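Long-range contacts in metallo-beta-lactamase (Serratia marcescens, PDB 6K4X), which hydrolyses the beta-lactam ring of antibiotics at a two-zinc centre, which is occupied here by the thiol inhibitor 4-amino-2-sulfanylbenzoic acid: residues A[128-132]-A[143-147]; A[69-73]-A[172-176]; A[34-38]-A[60-64]; A[48-52]-A[83-87]; A[220-224]-A[235-239]. All coordinates share one frame; numbering follows the deposited sequence.

Contact 1: A[128-132]-A[143-147]; sequences AVADG and KAHAT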
# COMPACT_ATOMS: atom_id res chain seq x y z
N ALA A 128 -14.71 -6.78 1.16
CA ALA A 128 -14.01 -6.98 -0.10
C ALA A 128 -14.37 -5.90 -1.12
O ALA A 128 -15.52 -5.45 -1.21
CB ALA A 128 -14.35 -8.33 -0.68
N VAL A 129 -13.40 -5.57 -1.96
CA VAL A 129 -13.59 -4.81 -3.19
C VAL A 129 -13.05 -5.62 -4.37
O VAL A 129 -12.12 -6.42 -4.21
CB VAL A 129 -12.88 -3.45 -3.14
CG1 VAL A 129 -13.48 -2.58 -2.06
CG2 VAL A 129 -11.38 -3.57 -2.98
N ALA A 130 -13.60 -5.36 -5.55
CA ALA A 130 -13.22 -6.04 -6.78
C ALA A 130 -12.23 -5.19 -7.58
O ALA A 130 -12.14 -3.98 -7.43
CB ALA A 130 -14.44 -6.32 -7.62
N ASP A 131 -11.55 -5.86 -8.51
CA ASP A 131 -10.72 -5.18 -9.48
C ASP A 131 -11.54 -4.11 -10.19
O ASP A 131 -12.64 -4.39 -10.68
CB ASP A 131 -10.16 -6.18 -10.48
CG ASP A 131 -9.14 -5.58 -11.43
OD1 ASP A 131 -8.31 -4.73 -11.04
OD2 ASP A 131 -9.11 -6.07 -12.58
N GLY A 132 -10.99 -2.89 -10.28
CA GLY A 132 -11.62 -1.80 -11.00
C GLY A 132 -12.64 -1.02 -10.18
O GLY A 132 -13.17 -0.02 -10.65
N LYS A 143 -9.69 4.18 -6.87
CA LYS A 143 -9.94 2.95 -7.62
C LYS A 143 -9.04 1.83 -7.10
O LYS A 143 -7.86 2.06 -6.80
CB LYS A 143 -9.69 3.19 -9.11
CG LYS A 143 -9.86 1.96 -9.99
CD LYS A 143 -9.89 2.26 -11.47
CE LYS A 143 -11.04 3.15 -11.88
NZ LYS A 143 -10.96 3.46 -13.33
N ALA A 144 -9.62 0.64 -6.98
CA ALA A 144 -8.91 -0.58 -6.63
C ALA A 144 -8.42 -1.25 -7.91
O ALA A 144 -9.19 -1.46 -8.84
CB ALA A 144 -9.84 -1.50 -5.88
N HIS A 145 -7.16 -1.65 -7.92
CA HIS A 145 -6.58 -2.46 -8.99
C HIS A 145 -6.01 -3.74 -8.39
O HIS A 145 -5.13 -3.70 -7.55
CB HIS A 145 -5.45 -1.73 -9.72
CG HIS A 145 -5.88 -0.42 -10.27
ND1 HIS A 145 -6.18 -0.24 -11.60
CD2 HIS A 145 -5.98 0.79 -9.68
CE1 HIS A 145 -6.49 1.03 -11.79
NE2 HIS A 145 -6.39 1.68 -10.63
N ALA A 146 -6.55 -4.88 -8.82
CA ALA A 146 -6.01 -6.15 -8.34
C ALA A 146 -4.57 -6.28 -8.81
O ALA A 146 -4.27 -6.26 -10.00
CB ALA A 146 -6.85 -7.30 -8.83
N THR A 147 -3.67 -6.48 -7.84
CA THR A 147 -2.27 -6.73 -8.12
C THR A 147 -1.79 -7.89 -7.27
O THR A 147 -0.97 -7.73 -6.37
CB THR A 147 -1.38 -5.49 -7.92
OG1 THR A 147 -1.50 -4.94 -6.60
CG2 THR A 147 -1.72 -4.40 -8.92
O HOH W 1 -5.50 -4.63 -12.04

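Contact 2: A[69-73]-A[172-176]; sequences LSTHS and FADSL. With ZN (zinc ion), chain B; D0U (4-azanyl-2-sulfanyl-benzoic acid), chain E.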
# COMPACT_ATOMS: atom_id res chain seq x y z
N LEU A 69 -7.92 1.50 3.55
CA LEU A 69 -7.67 0.66 2.40
C LEU A 69 -6.41 -0.15 2.65
O LEU A 69 -5.39 0.43 3.02
CB LEU A 69 -7.50 1.53 1.15
CG LEU A 69 -8.60 2.56 0.92
CD1 LEU A 69 -8.36 3.28 -0.39
CD2 LEU A 69 -9.97 1.94 0.96
N SER A 70 -6.44 -1.45 2.37
CA SER A 70 -5.30 -2.33 2.59
C SER A 70 -4.66 -2.66 1.25
O SER A 70 -5.34 -3.13 0.33
CB SER A 70 -5.75 -3.58 3.29
OG SER A 70 -4.68 -4.53 3.41
N THR A 71 -3.33 -2.50 1.15
CA THR A 71 -2.58 -3.05 0.02
C THR A 71 -2.51 -4.58 0.13
O THR A 71 -3.08 -5.30 -0.68
CB THR A 71 -1.17 -2.44 -0.10
OG1 THR A 71 -0.49 -2.61 1.15
CG2 THR A 71 -1.19 -0.99 -0.52
N HIS A 72 -1.81 -5.07 1.15
CA HIS A 72 -1.80 -6.49 1.39
C HIS A 72 -1.61 -6.80 2.87
O HIS A 72 -1.19 -5.97 3.67
CB HIS A 72 -0.77 -7.24 0.51
CG HIS A 72 0.65 -7.08 0.93
ND1 HIS A 72 1.45 -6.10 0.43
CD2 HIS A 72 1.42 -7.79 1.78
CE1 HIS A 72 2.67 -6.23 0.93
NE2 HIS A 72 2.70 -7.26 1.81
N SER A 73 -1.92 -8.06 3.20
CA SER A 73 -2.16 -8.52 4.56
C SER A 73 -0.93 -9.19 5.16
O SER A 73 -0.99 -10.36 5.56
CB SER A 73 -3.34 -9.44 4.53
OG SER A 73 -3.21 -10.43 3.51
N PHE A 172 -0.82 4.36 -4.99
CA PHE A 172 -0.26 3.70 -3.82
C PHE A 172 -0.01 2.26 -4.22
O PHE A 172 -0.93 1.47 -4.38
CB PHE A 172 -1.19 3.85 -2.61
CG PHE A 172 -0.54 3.53 -1.29
CD1 PHE A 172 -0.09 2.26 -1.00
CD2 PHE A 172 -0.35 4.52 -0.35
CE1 PHE A 172 0.51 1.97 0.22
CE2 PHE A 172 0.22 4.22 0.87
CZ PHE A 172 0.65 2.95 1.16
N ALA A 173 1.26 1.97 -4.51
CA ALA A 173 1.64 0.73 -5.18
C ALA A 173 1.85 -0.39 -4.16
O ALA A 173 2.71 -0.29 -3.28
CB ALA A 173 2.87 0.97 -6.01
N ASP A 174 1.06 -1.45 -4.30
CA ASP A 174 1.29 -2.64 -3.51
C ASP A 174 2.64 -3.25 -3.89
O ASP A 174 3.21 -2.98 -4.96
CB ASP A 174 0.19 -3.66 -3.75
CG ASP A 174 0.19 -4.80 -2.75
OD1 ASP A 174 0.78 -4.63 -1.68
OD2 ASP A 174 -0.49 -5.82 -3.05
N SER A 175 3.17 -4.07 -2.98
CA SER A 175 4.37 -4.88 -3.22
C SER A 175 4.13 -5.90 -4.32
O SER A 175 3.14 -6.61 -4.34
CB SER A 175 4.80 -5.55 -1.96
OG SER A 175 5.00 -4.57 -0.95
N LEU A 176 5.13 -6.00 -5.21
CA LEU A 176 5.10 -6.94 -6.33
C LEU A 176 6.24 -7.96 -6.22
O LEU A 176 6.73 -8.46 -7.25
CB LEU A 176 5.23 -6.17 -7.64
CG LEU A 176 4.18 -5.08 -7.87
CD1 LEU A 176 4.43 -4.40 -9.21
CD2 LEU A 176 2.76 -5.63 -7.78
ZN ZN B . 4.31 -8.41 2.21
O2 D0U E . 6.22 -5.95 1.00
C7 D0U E . 7.22 -6.55 0.53
O1 D0U E . 7.64 -6.33 -0.65
C3 D0U E . 7.95 -7.57 1.32
C2 D0U E . 9.20 -7.98 0.79
C4 D0U E . 7.49 -8.10 2.54
S1 D0U E . 6.09 -7.69 3.43
C5 D0U E . 8.30 -9.08 3.15
C6 D0U E . 9.52 -9.51 2.62
N1 D0U E . 10.30 -10.45 3.28
C1 D0U E . 9.96 -8.94 1.47

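Contact 3: A[34-38]-A[60-64]; sequences PQGHI and FKLSD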
# COMPACT_ATOMS: atom_id res chain seq x y z
N PRO A 34 -12.92 17.82 3.27
CA PRO A 34 -13.80 18.40 4.28
C PRO A 34 -14.94 17.49 4.73
O PRO A 34 -15.57 17.79 5.75
CB PRO A 34 -14.33 19.68 3.62
CG PRO A 34 -13.29 20.01 2.57
CD PRO A 34 -12.83 18.65 2.06
N GLN A 35 -15.23 16.43 3.97
CA GLN A 35 -16.34 15.54 4.28
C GLN A 35 -15.85 14.23 4.90
O GLN A 35 -16.68 13.38 5.23
CB GLN A 35 -17.17 15.32 3.02
CG GLN A 35 -17.72 16.65 2.52
CD GLN A 35 -18.69 16.60 1.37
OE1 GLN A 35 -18.87 15.57 0.73
NE2 GLN A 35 -19.30 17.73 1.07
N GLY A 36 -14.55 14.09 5.11
CA GLY A 36 -13.99 12.88 5.67
C GLY A 36 -12.85 12.35 4.82
O GLY A 36 -12.61 12.82 3.69
N HIS A 37 -12.11 11.39 5.39
CA HIS A 37 -10.81 11.01 4.88
C HIS A 37 -10.74 9.50 4.63
O HIS A 37 -11.48 8.71 5.22
CB HIS A 37 -9.69 11.39 5.85
CG HIS A 37 -9.89 12.71 6.51
ND1 HIS A 37 -10.10 13.87 5.79
CD2 HIS A 37 -9.99 13.03 7.81
CE1 HIS A 37 -10.28 14.85 6.65
NE2 HIS A 37 -10.24 14.36 7.89
N ILE A 38 -9.78 9.15 3.76
CA ILE A 38 -9.44 7.76 3.49
C ILE A 38 -7.99 7.56 3.90
O ILE A 38 -7.13 8.34 3.51
CB ILE A 38 -9.66 7.43 2.00
CG1 ILE A 38 -11.14 7.58 1.65
CG2 ILE A 38 -9.13 6.04 1.67
CD1 ILE A 38 -11.47 7.42 0.18
N PHE A 60 -6.11 16.73 11.25
CA PHE A 60 -7.32 15.96 10.99
C PHE A 60 -7.74 15.20 12.24
O PHE A 60 -6.91 14.86 13.08
CB PHE A 60 -7.11 15.06 9.78
CG PHE A 60 -6.77 15.82 8.54
CD1 PHE A 60 -7.67 16.70 7.97
CD2 PHE A 60 -5.51 15.72 7.96
CE1 PHE A 60 -7.35 17.43 6.83
CE2 PHE A 60 -5.20 16.43 6.82
CZ PHE A 60 -6.10 17.31 6.27
N LYS A 61 -9.02 14.82 12.29
CA LYS A 61 -9.57 14.01 13.36
C LYS A 61 -9.68 12.55 12.93
O LYS A 61 -10.13 12.25 11.83
CB LYS A 61 -10.98 14.48 13.69
CG LYS A 61 -11.07 15.91 14.21
CD LYS A 61 -12.50 16.39 14.40
CE LYS A 61 -13.28 15.57 15.40
NZ LYS A 61 -14.24 14.66 14.73
N LEU A 62 -9.29 11.66 13.83
CA LEU A 62 -9.37 10.23 13.55
C LEU A 62 -10.81 9.83 13.24
O LEU A 62 -11.07 8.99 12.38
CB LEU A 62 -8.83 9.43 14.74
CG LEU A 62 -7.35 9.64 15.07
CD1 LEU A 62 -6.90 8.65 16.12
CD2 LEU A 62 -6.49 9.55 13.83
N SER A 63 -11.79 10.43 13.92
CA SER A 63 -13.18 10.05 13.74
C SER A 63 -13.69 10.39 12.34
O SER A 63 -14.71 9.88 11.92
CB SER A 63 -14.06 10.69 14.79
OG SER A 63 -14.00 12.08 14.71
N ASP A 64 -12.96 11.25 11.63
CA ASP A 64 -13.33 11.61 10.26
C ASP A 64 -12.73 10.67 9.21
O ASP A 64 -13.06 10.80 8.04
CB ASP A 64 -12.92 13.04 9.95
CG ASP A 64 -13.86 14.06 10.59
OD1 ASP A 64 -15.02 13.71 10.88
OD2 ASP A 64 -13.38 15.19 10.81
O HOH W 2 -10.82 15.85 10.24

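Contact 4: A[48-52]-A[83-87]; sequences AQVVA and AMQKL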
# COMPACT_ATOMS: atom_id res chain seq x y z
N ALA A 48 0.76 1.90 14.47
CA ALA A 48 -0.55 2.55 14.49
C ALA A 48 -0.51 3.82 15.33
O ALA A 48 -1.20 4.78 15.03
CB ALA A 48 -1.62 1.61 14.98
N GLN A 49 0.24 3.80 16.44
CA GLN A 49 0.29 4.99 17.31
C GLN A 49 0.98 6.15 16.59
O GLN A 49 0.66 7.32 16.86
CB GLN A 49 1.00 4.67 18.63
CG GLN A 49 0.36 3.52 19.38
CD GLN A 49 -1.14 3.66 19.54
OE1 GLN A 49 -1.91 2.73 19.28
NE2 GLN A 49 -1.57 4.84 19.96
N VAL A 50 1.95 5.83 15.72
CA VAL A 50 2.61 6.83 14.90
C VAL A 50 1.64 7.39 13.86
O VAL A 50 1.53 8.62 13.71
CB VAL A 50 3.89 6.23 14.27
CG1 VAL A 50 4.50 7.13 13.24
CG2 VAL A 50 4.91 5.84 15.33
N VAL A 51 0.95 6.51 13.13
CA VAL A 51 0.02 6.94 12.12
C VAL A 51 -1.07 7.83 12.73
O VAL A 51 -1.42 8.86 12.18
CB VAL A 51 -0.60 5.74 11.41
CG1 VAL A 51 -1.70 6.15 10.45
CG2 VAL A 51 0.45 4.92 10.69
N ALA A 52 -1.61 7.43 13.89
CA ALA A 52 -2.66 8.20 14.53
C ALA A 52 -2.17 9.61 14.88
O ALA A 52 -2.87 10.60 14.61
CB ALA A 52 -3.18 7.47 15.74
N ALA A 83 -5.99 -1.56 15.06
CA ALA A 83 -5.97 -0.48 16.02
C ALA A 83 -6.53 0.80 15.40
O ALA A 83 -7.29 1.54 16.03
CB ALA A 83 -4.58 -0.25 16.57
N MET A 84 -6.13 1.11 14.17
CA MET A 84 -6.65 2.29 13.48
C MET A 84 -8.16 2.16 13.24
O MET A 84 -8.89 3.15 13.34
CB MET A 84 -5.92 2.51 12.16
CG MET A 84 -4.46 2.96 12.28
SD MET A 84 -4.19 4.41 13.30
CE MET A 84 -5.51 5.47 12.70
N GLN A 85 -8.64 0.96 12.93
CA GLN A 85 -10.08 0.73 12.72
C GLN A 85 -10.84 1.08 14.00
O GLN A 85 -11.85 1.75 13.98
CB GLN A 85 -10.30 -0.71 12.28
CG GLN A 85 -11.72 -1.00 11.79
CD GLN A 85 -12.74 -1.02 12.90
OE1 GLN A 85 -12.51 -1.58 13.97
NE2 GLN A 85 -13.89 -0.42 12.64
N LYS A 86 -10.32 0.64 15.15
CA LYS A 86 -10.96 0.91 16.44
C LYS A 86 -10.96 2.41 16.73
O LYS A 86 -11.94 2.95 17.24
CB LYS A 86 -10.20 0.20 17.57
CG LYS A 86 -10.42 -1.30 17.65
CD LYS A 86 -9.65 -1.96 18.77
CE LYS A 86 -8.19 -2.18 18.43
NZ LYS A 86 -7.27 -1.53 19.40
N LEU A 87 -9.84 3.08 16.46
CA LEU A 87 -9.71 4.51 16.79
C LEU A 87 -10.63 5.35 15.90
O LEU A 87 -11.04 6.44 16.32
CB LEU A 87 -8.26 4.98 16.63
CG LEU A 87 -7.27 4.49 17.68
CD1 LEU A 87 -5.86 4.83 17.25
CD2 LEU A 87 -7.58 5.09 19.04

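Contact 5: A[220-224]-A[235-239]; sequences DMWTR and AYVDN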
# COMPACT_ATOMS: atom_id res chain seq x y z
N ASP A 220 12.12 5.50 -3.90
CA ASP A 220 13.08 6.51 -3.46
C ASP A 220 12.40 7.67 -2.72
O ASP A 220 12.81 8.82 -2.86
CB ASP A 220 13.94 6.99 -4.62
CG ASP A 220 14.66 5.86 -5.34
OD1 ASP A 220 15.03 4.89 -4.69
OD2 ASP A 220 14.87 6.01 -6.57
N MET A 221 11.44 7.38 -1.85
CA MET A 221 10.70 8.45 -1.16
C MET A 221 11.62 9.43 -0.44
O MET A 221 11.35 10.63 -0.46
CB MET A 221 9.74 7.83 -0.15
CG MET A 221 8.98 8.83 0.69
SD MET A 221 7.82 9.85 -0.25
CE MET A 221 6.52 8.64 -0.51
N TRP A 222 12.63 8.92 0.25
CA TRP A 222 13.40 9.80 1.13
C TRP A 222 14.37 10.67 0.32
O TRP A 222 14.55 11.83 0.64
CB TRP A 222 14.08 8.97 2.22
CG TRP A 222 13.06 8.10 2.87
CD1 TRP A 222 13.07 6.73 2.92
CD2 TRP A 222 11.82 8.52 3.47
NE1 TRP A 222 11.92 6.27 3.50
CE2 TRP A 222 11.13 7.34 3.84
CE3 TRP A 222 11.23 9.76 3.71
CZ2 TRP A 222 9.89 7.40 4.47
CZ3 TRP A 222 9.98 9.80 4.30
CH2 TRP A 222 9.32 8.63 4.68
N THR A 223 14.95 10.13 -0.74
CA THR A 223 15.69 10.96 -1.68
C THR A 223 14.77 12.03 -2.29
O THR A 223 15.18 13.21 -2.44
CB THR A 223 16.33 10.11 -2.78
OG1 THR A 223 17.23 9.20 -2.14
CG2 THR A 223 17.06 10.93 -3.81
N ARG A 224 13.56 11.64 -2.69
CA ARG A 224 12.62 12.60 -3.27
C ARG A 224 12.25 13.68 -2.26
O ARG A 224 12.13 14.86 -2.62
CB ARG A 224 11.36 11.89 -3.78
CG ARG A 224 11.62 11.02 -5.00
CD ARG A 224 10.34 10.31 -5.42
NE ARG A 224 10.53 9.38 -6.52
CZ ARG A 224 10.67 9.73 -7.78
NH1 ARG A 224 10.61 11.01 -8.12
NH2 ARG A 224 10.82 8.80 -8.71
N ALA A 235 9.30 17.08 -6.95
CA ALA A 235 10.29 16.01 -6.69
C ALA A 235 9.61 14.64 -6.56
O ALA A 235 10.31 13.61 -6.75
CB ALA A 235 11.07 16.31 -5.47
N TYR A 236 8.31 14.59 -6.19
CA TYR A 236 7.61 13.32 -6.04
C TYR A 236 7.06 12.81 -7.36
O TYR A 236 6.65 11.64 -7.42
CB TYR A 236 6.48 13.41 -5.01
CG TYR A 236 6.95 13.86 -3.66
CD1 TYR A 236 7.74 13.04 -2.87
CD2 TYR A 236 6.60 15.10 -3.16
CE1 TYR A 236 8.19 13.45 -1.63
CE2 TYR A 236 7.05 15.52 -1.94
CZ TYR A 236 7.84 14.70 -1.17
OH TYR A 236 8.27 15.12 0.05
N VAL A 237 7.04 13.67 -8.38
CA VAL A 237 6.44 13.41 -9.63
C VAL A 237 7.46 12.71 -10.51
O VAL A 237 8.57 13.21 -10.70
CB VAL A 237 5.92 14.70 -10.28
CG1 VAL A 237 5.45 14.47 -11.70
CG2 VAL A 237 4.83 15.34 -9.45
N ASP A 238 7.04 11.61 -11.10
CA ASP A 238 7.87 10.86 -12.03
C ASP A 238 6.95 9.84 -12.70
O ASP A 238 6.57 8.84 -12.06
CB ASP A 238 9.03 10.16 -11.31
CG ASP A 238 9.84 9.21 -12.16
OD1 ASP A 238 9.53 9.05 -13.36
OD2 ASP A 238 10.78 8.62 -11.58
N ASN A 239 6.52 10.12 -13.92
CA ASN A 239 5.47 9.35 -14.54
C ASN A 239 5.99 8.02 -15.08
O ASN A 239 5.20 7.24 -15.58
CB ASN A 239 4.73 10.14 -15.62
CG ASN A 239 5.58 10.51 -16.80
OD1 ASN A 239 6.67 9.96 -17.00
ND2 ASN A 239 5.13 11.48 -17.58

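Contact 1: A[128-132]-A[143-147]
Asp-131 and Gly-132 bond to Ala-146 and Ala-144, fastening the turn after strand 126-129 to strand 140-146 through one side-chain and one main-chain hydrogen bond. Asp-131 OD1 accepts a hydrogen bond from Ala-146 N at 2.8 Å, and this N-H comes from above the carboxylate, 42° out of its plane. A trans first torsion (chi1 -173°) swings the carboxylate over to that amide. Gly-132 N donates to Ala-144 O at 2.7 Å, less straight, with an N-H...O angle of 142°. A water adds a third link: it gives one hydrogen to Asp-131 OD1 at 3.0 Å and the other to Ala-146 O at 2.9 Å. The apolar part is small and centred on the methyl of Ala-144. Its CB meets Val-129 CG2 at 3.9 Å and lies 3.7 Å from Ala-130 O, while Trp-157 of strand 155-163 touches both Val-129 and Ala-144. The two segments run nearly at right angles, as the chain passes here from the seven-stranded sheet into the five-stranded one. With OD1 taking both the amide's and a water's hydrogen bond, and Gly-132 N bonded to Ala-144 O, these links should fix the turn against the last residues of strand 140-146.

Contact 2: A[69-73]-A[172-176]
His-72 and Ser-175 meet the inhibitor at two points, the first through a zinc ion and the second directly. His-72 NE2 binds the zinc at 2.0 Å, and the inhibitor sulfur S1 binds the same zinc ion at 2.3 Å; His-74 and His-150 complete its four ligands. Ser-175 OG donates to the inhibitor carboxylate atom O2 at 2.7 Å, and the inhibitor is also hydrogen-bonded to Thr-177 OG1. Behind the metal, His-72 ND1 donates to Asp-174 OD1 at 2.7 Å in a fairly straight bond (160°). The oxygen lies near the imidazole plane and offers its syn lone pair, although the carboxylate as a whole is turned 40° from the ring. The amide of Ser-175 adds a weak bond to the same oxygen, tying the inhibitor-binding serine to the histidine's partner. Asp-174 reaches the ring with CG trans to its backbone N (chi1 -167°). One layer further out, Thr-71 CB lies 3.3 Å from Asp-174 OD1, and Thr-71 CG2 meets the Phe-172 ring obliquely, 3.5 Å from CD1. Thr-71 OG1 turns to Asp-41 OD2, while Thr-156 OG1 holds the amide of Asp-174. Everything that touches here is buried. This is the His-His-His zinc site of the metallo-beta-lactamase fold: the carboxylate on ND1 fixes the ring's rotation, leaves NE2 directed at the metal, and probably makes the imidazole a stronger zinc donor.

Contact 3: A[34-38]-A[60-64]
A single water is held between His-37, Lys-61 and Asp-64, three groups drawn from both segments. It gives a hydrogen to Asp-64 OD2 at 2.7 Å, accepts from Lys-61 N at 2.9 Å, and is hydrogen-bonded to His-37 NE2 at 2.8 Å. The water lies in the plane of the imidazole, at its edge, and joins ring to carboxylate, NE2 and OD2 not bonding directly. The carboxylate is turned steeply to the ring, with 74° between their planes. Asp-64 packs on the ring by its CB, which is 3.6 Å from His-37 CD2. On the Phe-60 side, His-37 CE1 comes to 3.5 Å from Phe-60 CD1; the two rings meet obliquely, 61° between planes and 4.6 Å between centroids. The backbone contributes one bond, His-37 N to Asp-64 O, 2.9 Å long. That same carbonyl oxygen, Asp-64 O, also stands 3.3 Å from the CA of Gly-36, which has a positive phi just before the strand begins. A further anchor on the imidazole is ND1, bonded to the amide of Ser-33. Lys-61 NZ bonds Ser-63 OG, and Asp-64 N to Lys-61 O closes the short turn. The contact lies where both parallel strands of a beta-alpha-beta crossover begin: strand 37-40 starts at His-37, helix 47-57 follows, and the turn 60-64 leads into strand 65-69, its parallel neighbour. Leu-30 of strand 29-31 packs on both rings, and Ile-55 of helix 47-57 on Phe-60.

Contact 4: A[48-52]-A[83-87]
Met-84 reaches from helix 81-88 to Ala-48, Val-51 and Ala-52 of helix 47-57. Its CB leaves the helix alongside the neighbouring one without touching it, and CG, placed opposite the carbonyl carbon by chi1 -70°, is the first atom to arrive, 4.1 Å from Ala-48 CB. Two further bends, at chi2 and chi3, then curl the chain and press the sulfur onto the backbone of helix 47-57. Met-84 SD lies 3.5 Å from Ala-48 O, a carbonyl that already takes the helical bond from Ala-52 N. Around it, the sulfur meets the methyl of Ala-52 at 4.0 Å and Val-51 CG1 at 4.2 Å. The terminal CE carries on past the sulfur toward Ala-52 CB and Leu-62 of the turn after helix 47-57. Met-84 is flanked by two small contacts: Ala-48 CB against Ala-83 CB at 3.8 Å on the N-terminal side, and Ala-52 CB against Leu-87 CD1 at 4.1 Å on the C-terminal side, where Leu-87 is exposed. Alanines at 48, 52 and 83 keep these faces low, and the segments cross at -42°, with the axes 10.2 Å apart. Helix 47-57 bridges strands 37-40 and 65-69, while helix 81-88 precedes strand 91-95 and follows the short helix that carries the zinc ligands Asp-76 and His-77. No hydrogen bond or charge pair joins the segments: the contact is apolar, and the bent, polarisable thioether is its main filling, fitted between methyl groups and a helical carbonyl.

Contact 5: A[220-224]-A[235-239]
Arg-224 stretches out along Ala-235 toward Asp-238, straight from CG to NE, and its flat guanidinium group sets the orientation of the contact. Two acceptors lie at its edge, in its plane: Arg-224 NH1 donates to Ala-235 O at 3.0 Å, and Arg-224 NH2 forms a salt bridge with Asp-238 OD2 at 2.9 Å. The carboxylate is turned 51° from the guanidinium and meets it through the anti lone pair of OD2. Tyr-236 O lies over one face of the guanidinium, and Asn-219 O takes the bond from Arg-224 NE. The base of the same side chain packs on the tyrosine, Arg-224 CB standing 3.9 Å from Tyr-236 CD1. Beside it Met-221, bent twice, brings SD to 3.9 Å from Tyr-236 CE1. The sulfur sits 4.9 Å from the ring centroid and 62° off its normal, an oblique Met-aromatic contact. On the opposite segment Ala-235 CB touches the main chain at Arg-224 O, 3.4 Å away. One arginine thus binds the first turn of helix 221-231 to the loop beyond its end, in the connection between helices 221-231 and 241-260, where Asp-238 OD1 caps Gly-240 N at the turn leading into the second helix.

From the N terminus, contact 3 closes the first loop, joining the start of strand 37-40 to the turn before strand 65-69. Contact 4 opens inside that loop and ends beyond it, so the two cross; Leu-62 packs on both Ala-52 and Leu-87. Contact 2 opens within contact 4 and crosses it in turn, closing a loop of about a hundred residues and bringing the first zinc ligand, His-72, to the second sheet; its Leu-69 touches Ile-38 of contact 3. Contact 1 is nested inside contact 2, where the chain passes between the sheets, and Thr-147 packs on Asp-174. Contact 5 follows in series, tying the start of helix 221-231 to the loop before helix 241-260.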